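Local coordinates for member of s1p family of ribosomal proteins (Pyrococcus furiosus, PDB 5YH1), which probably acts as an exonuclease of the DHH family on nucleic acids and binds manganese, the portion here being its DHH-containing part, at residues D65-Y69 with A257-D261. Sequence-based numbering, arbitrary orientation.
Sequences DTDGY and AEVID. With MN (manganese (II) ion), chain F.
Thr-66 and Asp-261 carry the polar part of this buried contact, their side chains crossing at about a right angle. Thr-66 OG1 donates to Asp-261 OD1 at 2.9 Å. It reaches OD1 from above the carboxylate plane, 59° out of it. The same OD1 takes a second, weak and bent bond from Thr-66 N at 3.0 Å. OD1 thus grips Thr-66 twice, at the first residue of helix 66-86. Asp-261 CG lies anti to its own carbonyl carbon (chi1 -67°), which brings OD1 across to Thr-66. Replacing Asp-261 by alanine would remove the carboxylate, and Thr-66 would probably lose the acceptor shared by its hydroxyl and its N-H.

Apolar contacts flank the bonds. Thr-66 CG2 rests beside Ala-257 CB at 4.0 Å. Ile-260 lays CG2 against Thr-66 CA, also at 4.0 Å, and approaches Tyr-69 CB more loosely. Beyond, Tyr-69 OH bonds to Trp-267, and Ile-276 of helix 276-279 touches both Tyr-69 and Ile-260.

On the metal side, Asp-65 is the N-cap of helix 66-86. Its OD1 accepts a nearly straight bond from Gly-68 N at 3.0 Å. Its OD2 accepts from a water that binds manganese. Asp-67 OD2 binds the metal directly at 2.1 Å, and Asp-137, His-163 and Asp-229 complete its protein ligands.

The DxD motif of the DHH family, Asp-65 to Asp-67, therefore begins this helix with neighbouring residues doing different work: Asp-67 binds manganese directly, Asp-65 holds one of its waters from the second shell, and Thr-66 ties the helix start to helix 250-267.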
ATOM      1  N   ASP A  65      12.591  -5.273  13.585  1.00 26.53           N
ATOM      2  CA  ASP A  65      14.046  -5.316  13.483  1.00 25.84           C
ATOM      3  C   ASP A  65      14.573  -6.642  14.014  1.00 25.35           C
ATOM      4  O   ASP A  65      13.788  -7.522  14.397  1.00 25.36           O
ATOM      5  CB  ASP A  65      14.693  -4.097  14.154  1.00 26.20           C
ATOM      6  CG  ASP A  65      14.503  -4.061  15.658  1.00 27.90           C
ATOM      7  OD1 ASP A  65      13.851  -4.947  16.255  1.00 30.15           O
ATOM      8  OD2 ASP A  65      14.994  -3.092  16.256  1.00 29.95           O
ATOM      9  N   THR A  66      15.891  -6.801  14.009  1.00 24.51           N
ATOM     10  CA  THR A  66      16.491  -8.079  14.339  1.00 24.44           C
ATOM     11  C   THR A  66      16.030  -8.582  15.707  1.00 22.59           C
ATOM     12  O   THR A  66      15.590  -9.723  15.826  1.00 20.91           O
ATOM     13  CB  THR A  66      18.034  -8.021  14.245  1.00 25.67           C
ATOM     14  OG1 THR A  66      18.416  -7.918  12.865  1.00 27.82           O
ATOM     15  CG2 THR A  66      18.671  -9.277  14.834  1.00 25.81           C
ATOM     16  N   ASP A  67      16.098  -7.720  16.716  1.00 22.46           N
ATOM     17  CA  ASP A  67      15.704  -8.093  18.087  1.00 23.67           C
ATOM     18  C   ASP A  67      14.225  -8.487  18.135  1.00 23.64           C
ATOM     19  O   ASP A  67      13.860  -9.519  18.706  1.00 22.93           O
ATOM     20  CB  ASP A  67      16.005  -6.934  19.042  1.00 24.25           C
ATOM     21  CG  ASP A  67      15.684  -7.251  20.501  1.00 24.88           C
ATOM     22  OD1 ASP A  67      16.071  -8.334  20.987  1.00 24.67           O
ATOM     23  OD2 ASP A  67      15.052  -6.394  21.165  1.00 24.92           O
ATOM     24  N   GLY A  68      13.379  -7.681  17.496  1.00 23.82           N
ATOM     25  CA  GLY A  68      11.941  -7.965  17.439  1.00 23.05           C
ATOM     26  C   GLY A  68      11.564  -9.226  16.688  1.00 22.38           C
ATOM     27  O   GLY A  68      10.760 -10.016  17.181  1.00 22.39           O
ATOM     28  N   TYR A  69      12.132  -9.423  15.496  1.00 22.06           N
ATOM     29  CA  TYR A  69      11.882 -10.647  14.733  1.00 22.07           C
ATOM     30  C   TYR A  69      12.356 -11.848  15.537  1.00 21.85           C
ATOM     31  O   TYR A  69      11.654 -12.856  15.655  1.00 21.24           O
ATOM     32  CB  TYR A  69      12.589 -10.630  13.359  1.00 22.26           C
ATOM     33  CG  TYR A  69      11.742 -10.034  12.254  1.00 22.36           C
ATOM     34  CD1 TYR A  69      10.849 -10.816  11.540  1.00 22.50           C
ATOM     35  CD2 TYR A  69      11.833  -8.695  11.925  1.00 23.08           C
ATOM     36  CE1 TYR A  69      10.055 -10.268  10.541  1.00 22.93           C
ATOM     37  CE2 TYR A  69      11.052  -8.141  10.915  1.00 23.27           C
ATOM     38  CZ  TYR A  69      10.164  -8.932  10.236  1.00 23.05           C
ATOM     39  OH  TYR A  69       9.384  -8.386   9.238  1.00 23.56           O
ATOM     40  N   ALA A 257      22.391 -10.501  11.667  1.00 26.54           N
ATOM     41  CA  ALA A 257      21.610  -9.317  12.021  1.00 26.80           C
ATOM     42  C   ALA A 257      21.464  -8.355  10.837  1.00 26.69           C
ATOM     43  O   ALA A 257      20.370  -7.816  10.598  1.00 25.63           O
ATOM     44  CB  ALA A 257      22.221  -8.589  13.211  1.00 26.60           C
ATOM     45  N   GLU A 258      22.556  -8.131  10.108  1.00 26.10           N
ATOM     46  CA  GLU A 258      22.527  -7.214   8.962  1.00 26.09           C
ATOM     47  C   GLU A 258      21.634  -7.756   7.856  1.00 25.20           C
ATOM     48  O   GLU A 258      20.920  -6.994   7.203  1.00 25.67           O
ATOM     49  CB  GLU A 258      23.929  -6.935   8.425  1.00 27.76           C
ATOM     50  CG  GLU A 258      24.811  -6.123   9.375  1.00 29.12           C
ATOM     51  CD  GLU A 258      24.478  -4.636   9.427  1.00 30.25           C
ATOM     52  OE1 GLU A 258      23.595  -4.155   8.689  1.00 30.27           O
ATOM     53  OE2 GLU A 258      25.119  -3.932  10.222  1.00 32.28           O
ATOM     54  N   VAL A 259      21.670  -9.068   7.654  1.00 24.47           N
ATOM     55  CA  VAL A 259      20.805  -9.715   6.679  1.00 24.14           C
ATOM     56  C   VAL A 259      19.326  -9.569   7.045  1.00 24.39           C
ATOM     57  O   VAL A 259      18.507  -9.239   6.185  1.00 23.90           O
ATOM     58  CB  VAL A 259      21.171 -11.195   6.476  1.00 23.76           C
ATOM     59  CG1 VAL A 259      20.096 -11.924   5.689  1.00 24.37           C
ATOM     60  CG2 VAL A 259      22.508 -11.316   5.751  1.00 24.13           C
ATOM     61  N   ILE A 260      18.985  -9.795   8.309  1.00 24.74           N
ATOM     62  CA  ILE A 260      17.586  -9.675   8.748  1.00 25.20           C
ATOM     63  C   ILE A 260      17.044  -8.264   8.517  1.00 25.45           C
ATOM     64  O   ILE A 260      15.957  -8.101   7.947  1.00 24.89           O
ATOM     65  CB  ILE A 260      17.404 -10.070  10.222  1.00 25.10           C
ATOM     66  CG1 ILE A 260      17.615 -11.581  10.384  1.00 24.92           C
ATOM     67  CG2 ILE A 260      16.011  -9.689  10.706  1.00 25.32           C
ATOM     68  CD1 ILE A 260      17.832 -12.025  11.815  1.00 24.91           C
ATOM     69  N   ASP A 261      17.801  -7.256   8.944  1.00 26.21           N
ATOM     70  CA  ASP A 261      17.369  -5.861   8.820  1.00 27.61           C
ATOM     71  C   ASP A 261      17.239  -5.431   7.347  1.00 27.22           C
ATOM     72  O   ASP A 261      16.400  -4.593   7.016  1.00 25.60           O
ATOM     73  CB  ASP A 261      18.320  -4.913   9.563  1.00 29.76           C
ATOM     74  CG  ASP A 261      18.289  -5.104  11.087  1.00 34.22           C
ATOM     75  OD1 ASP A 261      17.284  -5.594  11.645  1.00 38.29           O
ATOM     76  OD2 ASP A 261      19.283  -4.747  11.740  1.00 37.51           O
TER
HETATM   77 MN    MN F 805      14.875  -4.300  20.937  1.00 42.69          MN
HETATM   78  O   HOH W   1      14.733  -4.038  18.790  1.00 30.46           O
HETATM   79  O   HOH W   2      15.177  -2.100  20.788  1.00 34.42           O